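Local coordinates for protein probable hydrolase (Pseudomonas aeruginosa, PDB 3OM8) that probably acts as an alpha/beta-fold hydrolase, perhaps on 3-oxoadipate enol-lactone, at residues L30-S35 against F54-Y59; T38-W43 against R58-G63; R209-I214 against A235-V240. All coordinates share one frame; numbering follows the deposited sequence. Where two conformers were deposited one is given.

Contact 1. Residues L30-S35 against F54-Y59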
loop_
_atom_site.group_PDB
_atom_site.type_symbol
_atom_site.label_atom_id
_atom_site.label_comp_id
_atom_site.label_asym_id
_atom_site.label_seq_id
_atom_site.Cartn_x
_atom_site.Cartn_y
_atom_site.Cartn_z
ATOM N N LEU B 30 -14.309 13.303 16.607
ATOM C CA LEU B 30 -13.624 12.095 16.157
ATOM C C LEU B 30 -13.634 11.049 17.272
ATOM O O LEU B 30 -13.088 11.285 18.353
ATOM C CB LEU B 30 -12.183 12.409 15.751
ATOM C CG LEU B 30 -11.299 11.180 15.531
ATOM C CD1 LEU B 30 -11.860 10.295 14.424
ATOM C CD2 LEU B 30 -9.879 11.584 15.218
ATOM N N ALA B 31 -14.260 9.902 17.007
ATOM C CA ALA B 31 -14.340 8.815 17.984
ATOM C C ALA B 31 -13.295 7.741 17.712
ATOM O O ALA B 31 -13.125 7.301 16.576
ATOM C CB ALA B 31 -15.739 8.204 18.000
ATOM N N LEU B 32 -12.592 7.332 18.764
ATOM C CA LEU B 32 -11.581 6.282 18.676
ATOM C C LEU B 32 -12.076 5.019 19.365
ATOM O O LEU B 32 -12.671 5.092 20.439
ATOM C CB LEU B 32 -10.284 6.747 19.340
ATOM C CG LEU B 32 -9.800 8.112 18.835
ATOM C CD1 LEU B 32 -8.432 8.446 19.397
ATOM C CD2 LEU B 32 -9.771 8.098 17.335
ATOM N N SER B 33 -11.832 3.863 18.753
ATOM C CA SER B 33 -12.180 2.584 19.365
ATOM C C SER B 33 -10.949 1.676 19.429
ATOM O O SER B 33 -10.208 1.563 18.450
ATOM C CB SER B 33 -13.326 1.911 18.607
ATOM O OG SER B 33 -13.654 0.667 19.182
ATOM N N ASN B 34 -10.746 1.035 20.582
ATOM C CA ASN B 34 -9.466 0.408 20.914
ATOM C C ASN B 34 -9.286 -1.026 20.417
ATOM O O ASN B 34 -10.226 -1.659 19.958
ATOM C CB ASN B 34 -9.237 0.433 22.429
ATOM C CG ASN B 34 -9.643 1.746 23.066
ATOM O OD1 ASN B 34 -9.392 2.813 22.527
ATOM N ND2 ASN B 34 -10.270 1.667 24.234
ATOM N N SER B 35 -8.059 -1.528 20.516
ATOM C CA SER B 35 -7.791 -2.940 20.282
ATOM C C SER B 35 -8.341 -3.741 21.458
ATOM O O SER B 35 -8.522 -3.214 22.559
ATOM C CB SER B 35 -6.286 -3.186 20.190
ATOM O OG SER B 35 -5.969 -4.573 20.238
ATOM N N PHE B 54 -9.735 18.163 16.019
ATOM C CA PHE B 54 -10.989 17.490 16.355
ATOM C C PHE B 54 -11.236 17.395 17.848
ATOM O O PHE B 54 -10.297 17.430 18.641
ATOM C CB PHE B 54 -11.010 16.080 15.759
ATOM C CG PHE B 54 -10.741 16.041 14.284
ATOM C CD1 PHE B 54 -11.755 16.298 13.375
ATOM C CD2 PHE B 54 -9.470 15.753 13.803
ATOM C CE1 PHE B 54 -11.509 16.278 12.009
ATOM C CE2 PHE B 54 -9.214 15.725 12.441
ATOM C CZ PHE B 54 -10.235 15.989 11.540
ATOM N N ARG B 55 -12.511 17.319 18.218
ATOM C CA ARG B 55 -12.885 16.903 19.557
ATOM C C ARG B 55 -12.799 15.390 19.557
ATOM O O ARG B 55 -13.481 14.726 18.776
ATOM C CB ARG B 55 -14.312 17.334 19.869
ATOM C CG ARG B 55 -14.666 17.291 21.336
ATOM C CD ARG B 55 -16.124 17.606 21.523
ATOM N NE ARG B 55 -16.437 17.912 22.914
ATOM C CZ ARG B 55 -17.671 17.956 23.399
ATOM N NH1 ARG B 55 -17.873 18.250 24.675
ATOM N NH2 ARG B 55 -18.700 17.700 22.601
ATOM N N VAL B 56 -11.945 14.844 20.418
ATOM C CA VAL B 56 -11.710 13.400 20.431
ATOM C C VAL B 56 -12.492 12.657 21.522
ATOM O O VAL B 56 -12.270 12.863 22.719
ATOM C CB VAL B 56 -10.204 13.086 20.558
ATOM C CG1 VAL B 56 -9.964 11.581 20.595
ATOM C CG2 VAL B 56 -9.448 13.716 19.404
ATOM N N LEU B 57 -13.413 11.799 21.095
ATOM C CA LEU B 57 -14.126 10.911 22.005
ATOM C C LEU B 57 -13.382 9.593 22.113
ATOM O O LEU B 57 -13.171 8.922 21.105
ATOM C CB LEU B 57 -15.543 10.636 21.503
ATOM C CG LEU B 57 -16.281 9.483 22.207
ATOM C CD1 LEU B 57 -16.711 9.900 23.596
ATOM C CD2 LEU B 57 -17.490 9.055 21.396
ATOM N N ARG B 58 -12.971 9.244 23.333
ATOM C CA ARG B 58 -12.336 7.955 23.619
ATOM C C ARG B 58 -13.170 7.180 24.643
ATOM O O ARG B 58 -13.827 7.785 25.486
ATOM C CB ARG B 58 -10.921 8.156 24.162
ATOM C CG ARG B 58 -9.892 8.563 23.109
ATOM C CD ARG B 58 -8.510 8.608 23.715
ATOM N NE ARG B 58 -8.390 9.659 24.717
ATOM C CZ ARG B 58 -7.374 9.766 25.570
ATOM N NH1 ARG B 58 -6.393 8.876 25.554
ATOM N NH2 ARG B 58 -7.345 10.758 26.446
ATOM N N TYR B 59 -13.152 5.851 24.567
ATOM C CA TYR B 59 -13.853 5.029 25.554
ATOM C C TYR B 59 -13.169 3.673 25.738
ATOM O O TYR B 59 -12.465 3.192 24.840
ATOM C CB TYR B 59 -15.318 4.832 25.151
ATOM C CG TYR B 59 -15.503 3.887 23.981
ATOM C CD1 TYR B 59 -16.027 2.616 24.170
ATOM C CD2 TYR B 59 -15.134 4.255 22.688
ATOM C CE1 TYR B 59 -16.199 1.742 23.109
ATOM C CE2 TYR B 59 -15.296 3.386 21.618
ATOM C CZ TYR B 59 -15.824 2.126 21.838
ATOM O OH TYR B 59 -15.997 1.238 20.798
HETATM O O HOH W 1 -11.026 5.011 22.715
HETATM O O HOH W 2 -12.880 1.536 22.723
#
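Three backbone hydrogen bonds join Leu30 and Leu32 to the strand 55-59: Leu30 N gives its proton to Arg55 O (2.7 Å), Leu57 N to Leu30 O, and Leu32 N to Leu57 O (2.9 Å). The N-to-C directions differ by 25°, so the strands are parallel with the usual twist. Two CA-H...O contacts, from Val56 to Leu30 O and from Ala31 to Leu57 O, give each of these carbonyl oxygens a second donor.

Apolar contacts divide between the two faces. On one, Leu32 CD1 lies 3.7 Å from Val56 CG1 and also rests alongside Arg58 CG; Leu50 of helix 47-51 touches both Leu32 and Val56. On the other, Ala31 CB meets Leu57 CD2 at 3.9 Å, and Leu57 also packs on Leu90 of helix 76-90. The parallel pairing of strands 29-33 and 55-59, connected through helix 47-51, makes a beta-alpha-beta unit of the alpha/beta hydrolase sheet, with strand 95-100 bonded to the other edge of 29-33.

Polar side chains take over where the strands part. Tyr59 CG stands between its backbone N and carbonyl carbon (chi1 73°), and the ring reaches across until its OH lies 2.9 Å from Ser33 OG. Asn34 ND2 makes a weak, bent bond of 2.7 Å to Tyr59 O, while Asn34 OD1 accepts from Trp43 NE1. Two waters bridge the diverging backbones: water 1 accepts from Tyr59 N and lies within bonding distance of Leu32 O and Asn34 OD1, and water 2 accepts from Asn34 N, donates to Tyr59 O and sits 3.1 Å above the centre of the Tyr59 ring.

Contact 2. Residues T38-W43 against R58-G63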
loop_
_atom_site.group_PDB
_atom_site.type_symbol
_atom_site.label_atom_id
_atom_site.label_comp_id
_atom_site.label_asym_id
_atom_site.label_seq_id
_atom_site.Cartn_x
_atom_site.Cartn_y
_atom_site.Cartn_z
ATOM N N THR B 38 -6.800 -3.670 25.417
ATOM C CA THR B 38 -6.207 -2.380 25.740
ATOM C C THR B 38 -7.229 -1.434 26.339
ATOM O O THR B 38 -8.405 -1.777 26.468
ATOM C CB THR B 38 -5.559 -1.677 24.504
ATOM O OG1 THR B 38 -6.585 -1.242 23.603
ATOM C CG2 THR B 38 -4.573 -2.602 23.783
ATOM N N THR B 39 -6.761 -0.243 26.703
ATOM C CA THR B 39 -7.629 0.829 27.172
ATOM C C THR B 39 -7.473 2.068 26.286
ATOM O O THR B 39 -6.623 2.107 25.396
ATOM C CB THR B 39 -7.291 1.227 28.600
ATOM O OG1 THR B 39 -6.009 1.863 28.623
ATOM C CG2 THR B 39 -7.260 -0.018 29.516
ATOM N N LEU B 40 -8.287 3.085 26.540
ATOM C CA LEU B 40 -8.244 4.310 25.752
ATOM C C LEU B 40 -6.889 5.014 25.866
ATOM O O LEU B 40 -6.594 5.930 25.106
ATOM C CB LEU B 40 -9.386 5.250 26.147
ATOM C CG LEU B 40 -9.449 5.663 27.622
ATOM C CD1 LEU B 40 -8.436 6.755 27.910
ATOM C CD2 LEU B 40 -10.845 6.114 28.025
ATOM N N HIS B 41 -6.056 4.591 26.810
ATOM C CA HIS B 41 -4.743 5.212 26.930
ATOM C C HIS B 41 -3.748 4.753 25.853
ATOM O O HIS B 41 -2.618 5.243 25.787
ATOM C CB HIS B 41 -4.164 5.015 28.331
ATOM C CG HIS B 41 -4.804 5.882 29.367
ATOM N ND1 HIS B 41 -4.580 7.239 29.440
ATOM C CD2 HIS B 41 -5.667 5.588 30.369
ATOM C CE1 HIS B 41 -5.277 7.745 30.441
ATOM N NE2 HIS B 41 -5.944 6.765 31.022
HETATM N N MSE B 42 -4.156 3.815 25.009
HETATM C CA MSE B 42 -3.271 3.402 23.931
HETATM C C MSE B 42 -3.144 4.524 22.898
HETATM O O MSE B 42 -2.248 4.498 22.062
HETATM C CB MSE B 42 -3.732 2.099 23.271
HETATM C CG MSE B 42 -4.972 2.233 22.418
HETATM SE SE MSE B 42 -5.247 0.677 21.288
HETATM C CE MSE B 42 -6.592 1.344 20.081
ATOM N N TRP B 43 -4.039 5.510 22.972
ATOM C CA TRP B 43 -4.025 6.653 22.057
ATOM C C TRP B 43 -3.419 7.924 22.656
ATOM O O TRP B 43 -3.459 8.970 22.019
ATOM C CB TRP B 43 -5.439 6.996 21.585
ATOM C CG TRP B 43 -6.203 5.872 20.951
ATOM C CD1 TRP B 43 -7.242 5.176 21.501
ATOM C CD2 TRP B 43 -6.019 5.343 19.630
ATOM N NE1 TRP B 43 -7.703 4.236 20.611
ATOM C CE2 TRP B 43 -6.969 4.316 19.456
ATOM C CE3 TRP B 43 -5.133 5.631 18.581
ATOM C CZ2 TRP B 43 -7.066 3.579 18.272
ATOM C CZ3 TRP B 43 -5.221 4.891 17.414
ATOM C CH2 TRP B 43 -6.182 3.877 17.267
ATOM N N ARG B 58 -12.971 9.244 23.333
ATOM C CA ARG B 58 -12.336 7.955 23.619
ATOM C C ARG B 58 -13.170 7.180 24.643
ATOM O O ARG B 58 -13.827 7.785 25.486
ATOM C CB ARG B 58 -10.921 8.156 24.162
ATOM C CG ARG B 58 -9.892 8.563 23.109
ATOM C CD ARG B 58 -8.510 8.608 23.715
ATOM N NE ARG B 58 -8.390 9.659 24.717
ATOM C CZ ARG B 58 -7.374 9.766 25.570
ATOM N NH1 ARG B 58 -6.393 8.876 25.554
ATOM N NH2 ARG B 58 -7.345 10.758 26.446
ATOM N N TYR B 59 -13.152 5.851 24.567
ATOM C CA TYR B 59 -13.853 5.029 25.554
ATOM C C TYR B 59 -13.169 3.673 25.738
ATOM O O TYR B 59 -12.465 3.192 24.840
ATOM C CB TYR B 59 -15.318 4.832 25.151
ATOM C CG TYR B 59 -15.503 3.887 23.981
ATOM C CD1 TYR B 59 -16.027 2.616 24.170
ATOM C CD2 TYR B 59 -15.134 4.255 22.688
ATOM C CE1 TYR B 59 -16.199 1.742 23.109
ATOM C CE2 TYR B 59 -15.296 3.386 21.618
ATOM C CZ TYR B 59 -15.824 2.126 21.838
ATOM O OH TYR B 59 -15.997 1.238 20.798
ATOM N N ASP B 60 -13.349 3.075 26.915
ATOM C CA ASP B 60 -12.916 1.702 27.142
ATOM C C ASP B 60 -14.043 0.779 26.706
ATOM O O ASP B 60 -15.176 0.906 27.165
ATOM C CB ASP B 60 -12.551 1.477 28.609
ATOM C CG ASP B 60 -11.222 2.106 28.971
ATOM O OD1 ASP B 60 -10.449 2.369 28.029
ATOM O OD2 ASP B 60 -10.943 2.338 30.174
ATOM N N ALA B 61 -13.744 -0.128 25.788
ATOM C CA ALA B 61 -14.773 -1.016 25.282
ATOM C C ALA B 61 -15.412 -1.862 26.404
ATOM O O ALA B 61 -14.834 -2.050 27.476
ATOM C CB ALA B 61 -14.203 -1.906 24.210
ATOM N N ARG B 62 -16.618 -2.347 26.138
ATOM C CA ARG B 62 -17.278 -3.328 26.979
ATOM C C ARG B 62 -16.254 -4.386 27.400
ATOM O O ARG B 62 -15.523 -4.918 26.571
ATOM C CB ARG B 62 -18.435 -3.937 26.176
ATOM C CG ARG B 62 -19.113 -5.146 26.752
ATOM C CD ARG B 62 -20.283 -5.538 25.851
ATOM N NE ARG B 62 -21.271 -4.461 25.767
ATOM C CZ ARG B 62 -22.430 -4.454 26.429
ATOM N NH1 ARG B 62 -23.267 -3.430 26.303
ATOM N NH2 ARG B 62 -22.760 -5.476 27.224
ATOM N N GLY B 63 -16.173 -4.657 28.697
ATOM C CA GLY B 63 -15.299 -5.704 29.197
ATOM C C GLY B 63 -13.860 -5.283 29.449
ATOM O O GLY B 63 -13.051 -6.095 29.908
HETATM O O HOH W 3 -10.871 -0.999 25.260
#
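Leu40 is directed from its backbone toward residues 58-60, between Arg58 and Asp60, and its side chain crosses each of theirs at about a right angle. With chi1 57° and chi2 79°, CD1 comes over one face of the Arg58 guanidinium, 3.8 Å above the plane and offset toward the rim. The same methyl also lies 3.8 Å over the centre of the His41 ring, in a direction roughly at right angles to the guanidinium. Leu40 CG is the side-chain atom nearest Asp60 OD1 (3.5 Å), while CD2 lies by Tyr59 CA.

The backbone of Leu40 is held at both polar atoms. Leu40 N donates to Asp60 OD1 at 2.7 Å, meeting the carboxylate oxygen nearly along its C-O bond, and OD1 also lies close to Thr39 CA. Arg58, its chain bent at chi3 (-66°), turns back so that NH1 donates to Leu40 O at 3.0 Å; this bond is bent, the donor standing above the carbonyl plane. Trp43 CB packs on Arg58 CD at 4.1 Å. Thr39 OG1 accepts from His41 N in an ST turn at the start of the 3-10 segment 40-43.

Arg58 NH1 and NH2 form salt bridges with Asp44 and Asp22 respectively, and Asp60 OD2 accepts from Ala66 N. Arg58, probably charged, faces the Leu40 carbonyl and Asp60, probably ionised, faces its N-H, so both polar backbone atoms of a buried residue are satisfied by side chains of 58-60.

Contact 3. Residues R209-I214 against A235-V240; sequences RPTLVI and AGARLV
Strands 211-214 and 238-240 run parallel, their short axes 4.7 Å apart at closest and 24° apart in direction. Hydrogen bonds of 2.8 to 3.0 Å run from Arg238 N to Thr211 O, from Val213 N to Arg238 O and from Val240 N to Val213 O.

Side chains alternate between the faces. Leu212, Ile214, Arg238 and Val240 share one of them. There Leu212 CG is anti to its backbone N (chi1 169°), and CD1 comes within 4.0 Å of Val240 CG2 while also lying over one face of the Arg238 guanidinium, offset toward its rim. The bend of the arginine chain at chi3 folds the flat group back over this methyl. On the opposite face Val213 CG1 and Leu239 CD1 meet at 3.9 Å, the two side chains crossing at a slant. At the start of the pairing Ala237 CB touches Thr211 CB, and just before it water 4 accepts from Thr211 N and donates to the carbonyl oxygens of Arg209 and Ala235, bridging the segments.

Val240 packs on Thr241 of a third subunit and, separately, Pro210 on Gly236 of a second. The pair belongs to the beta-alpha-beta unit 211-216, 224-233, 238-242. Helix 224-233 covers Val213 and Leu239, and Phe263 of helix 253-264 covers Leu212 and Arg238. Strand 118-124 bonds to the other edge of 211-216, whereas 238-242 is outermost within the chain.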
loop_
_atom_site.group_PDB
_atom_site.type_symbol
_atom_site.label_atom_id
_atom_site.label_comp_id
_atom_site.label_asym_id
_atom_site.label_seq_id
_atom_site.Cartn_x
_atom_site.Cartn_y
_atom_site.Cartn_z
ATOM N N ARG B 209 -19.321 5.211 3.068
ATOM C CA ARG B 209 -18.556 6.231 3.777
ATOM C C ARG B 209 -17.134 6.275 3.206
ATOM O O ARG B 209 -16.578 5.240 2.821
ATOM C CB ARG B 209 -18.495 5.952 5.290
ATOM C CG ARG B 209 -19.850 5.755 5.992
ATOM C CD ARG B 209 -20.920 6.700 5.455
ATOM N NE ARG B 209 -20.530 8.089 5.613
ATOM C CZ ARG B 209 -20.768 9.048 4.727
ATOM N NH1 ARG B 209 -20.356 10.279 4.983
ATOM N NH2 ARG B 209 -21.415 8.792 3.596
ATOM N N PRO B 210 -16.537 7.476 3.144
ATOM C CA PRO B 210 -15.134 7.548 2.733
ATOM C C PRO B 210 -14.297 6.765 3.721
ATOM O O PRO B 210 -14.400 7.005 4.915
ATOM C CB PRO B 210 -14.808 9.040 2.843
ATOM C CG PRO B 210 -16.135 9.724 2.713
ATOM C CD PRO B 210 -17.108 8.807 3.405
ATOM N N THR B 211 -13.476 5.853 3.224
ATOM C CA THR B 211 -12.726 4.963 4.083
ATOM C C THR B 211 -11.225 4.991 3.828
ATOM O O THR B 211 -10.782 4.823 2.700
ATOM C CB THR B 211 -13.209 3.518 3.894
ATOM O OG1 THR B 211 -14.622 3.454 4.120
ATOM C CG2 THR B 211 -12.489 2.595 4.852
ATOM N N LEU B 212 -10.448 5.185 4.888
ATOM C CA LEU B 212 -9.005 4.974 4.843
ATOM C C LEU B 212 -8.659 3.694 5.606
ATOM O O LEU B 212 -9.106 3.504 6.735
ATOM C CB LEU B 212 -8.266 6.148 5.478
ATOM C CG LEU B 212 -6.774 5.927 5.731
ATOM C CD1 LEU B 212 -6.027 5.773 4.401
ATOM C CD2 LEU B 212 -6.173 7.080 6.534
ATOM N N VAL B 213 -7.865 2.826 4.987
ATOM C CA VAL B 213 -7.392 1.611 5.636
ATOM C C VAL B 213 -5.885 1.676 5.872
ATOM O O VAL B 213 -5.112 1.858 4.929
ATOM C CB VAL B 213 -7.671 0.370 4.782
ATOM C CG1 VAL B 213 -7.166 -0.878 5.493
ATOM C CG2 VAL B 213 -9.141 0.253 4.473
ATOM N N ILE B 214 -5.478 1.531 7.130
ATOM C CA ILE B 214 -4.069 1.447 7.499
ATOM C C ILE B 214 -3.727 -0.002 7.828
ATOM O O ILE B 214 -4.449 -0.654 8.589
ATOM C CB ILE B 214 -3.762 2.350 8.705
ATOM C CG1 ILE B 214 -4.165 3.795 8.388
ATOM C CG2 ILE B 214 -2.288 2.261 9.088
ATOM C CD1 ILE B 214 -3.969 4.757 9.520
ATOM N N ALA B 235 -15.887 1.003 -2.258
ATOM C CA ALA B 235 -15.778 1.996 -3.320
ATOM C C ALA B 235 -15.071 3.246 -2.804
ATOM O O ALA B 235 -15.499 3.841 -1.814
ATOM C CB ALA B 235 -17.152 2.343 -3.865
ATOM N N GLY B 236 -13.972 3.617 -3.460
ATOM C CA GLY B 236 -13.255 4.840 -3.132
ATOM C C GLY B 236 -12.354 4.787 -1.909
ATOM O O GLY B 236 -11.815 5.810 -1.484
ATOM N N ALA B 237 -12.190 3.600 -1.331
ATOM C CA ALA B 237 -11.334 3.454 -0.160
ATOM C C ALA B 237 -9.866 3.609 -0.539
ATOM O O ALA B 237 -9.461 3.256 -1.648
ATOM C CB ALA B 237 -11.572 2.094 0.527
ATOM N N ARG B 238 -9.077 4.136 0.392
ATOM C CA ARG B 238 -7.631 4.214 0.227
ATOM C C ARG B 238 -6.905 3.259 1.177
ATOM O O ARG B 238 -7.435 2.885 2.227
ATOM C CB ARG B 238 -7.139 5.626 0.515
ATOM C CG ARG B 238 -7.522 6.662 -0.501
ATOM C CD ARG B 238 -6.449 7.719 -0.540
ATOM N NE ARG B 238 -6.477 8.567 0.641
ATOM C CZ ARG B 238 -5.460 8.708 1.481
ATOM N NH1 ARG B 238 -5.587 9.520 2.518
ATOM N NH2 ARG B 238 -4.318 8.050 1.288
ATOM N N LEU B 239 -5.681 2.896 0.811
ATOM C CA LEU B 239 -4.843 2.028 1.628
ATOM C C LEU B 239 -3.484 2.676 1.882
ATOM O O LEU B 239 -2.811 3.126 0.951
ATOM C CB LEU B 239 -4.646 0.666 0.946
ATOM C CG LEU B 239 -3.663 -0.313 1.597
ATOM C CD1 LEU B 239 -4.299 -0.892 2.857
ATOM C CD2 LEU B 239 -3.268 -1.434 0.660
ATOM N N VAL B 240 -3.100 2.729 3.152
ATOM C CA VAL B 240 -1.763 3.120 3.561
ATOM C C VAL B 240 -1.118 1.920 4.244
ATOM O O VAL B 240 -1.700 1.339 5.141
ATOM C CB VAL B 240 -1.811 4.305 4.536
ATOM C CG1 VAL B 240 -0.504 4.421 5.314
ATOM C CG2 VAL B 240 -2.119 5.599 3.781
HETATM O O HOH W 4 -14.572 5.067 0.811
#

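All three contacts reach one sheet, but at different depths. Contacts 1 and 2 are buried, 8 to 9 Å from the centre of the folded chain and 9 Å apart between centres; they share Arg58 and Tyr59 and meet directly through Asn34 and Trp43. Contact 3 is only partly buried, with its centre about 18 Å from that of contact 1, at the sheet margin where other subunits approach. Contacts 1 and 3 are both parallel strand pairs within beta-alpha-beta units, yet contact 1 ends in waters and polar side chains, while contact 3 has its bridging water before the strands pair. Contact 2 has no strand pairing across it: charged side chains grip a loop backbone.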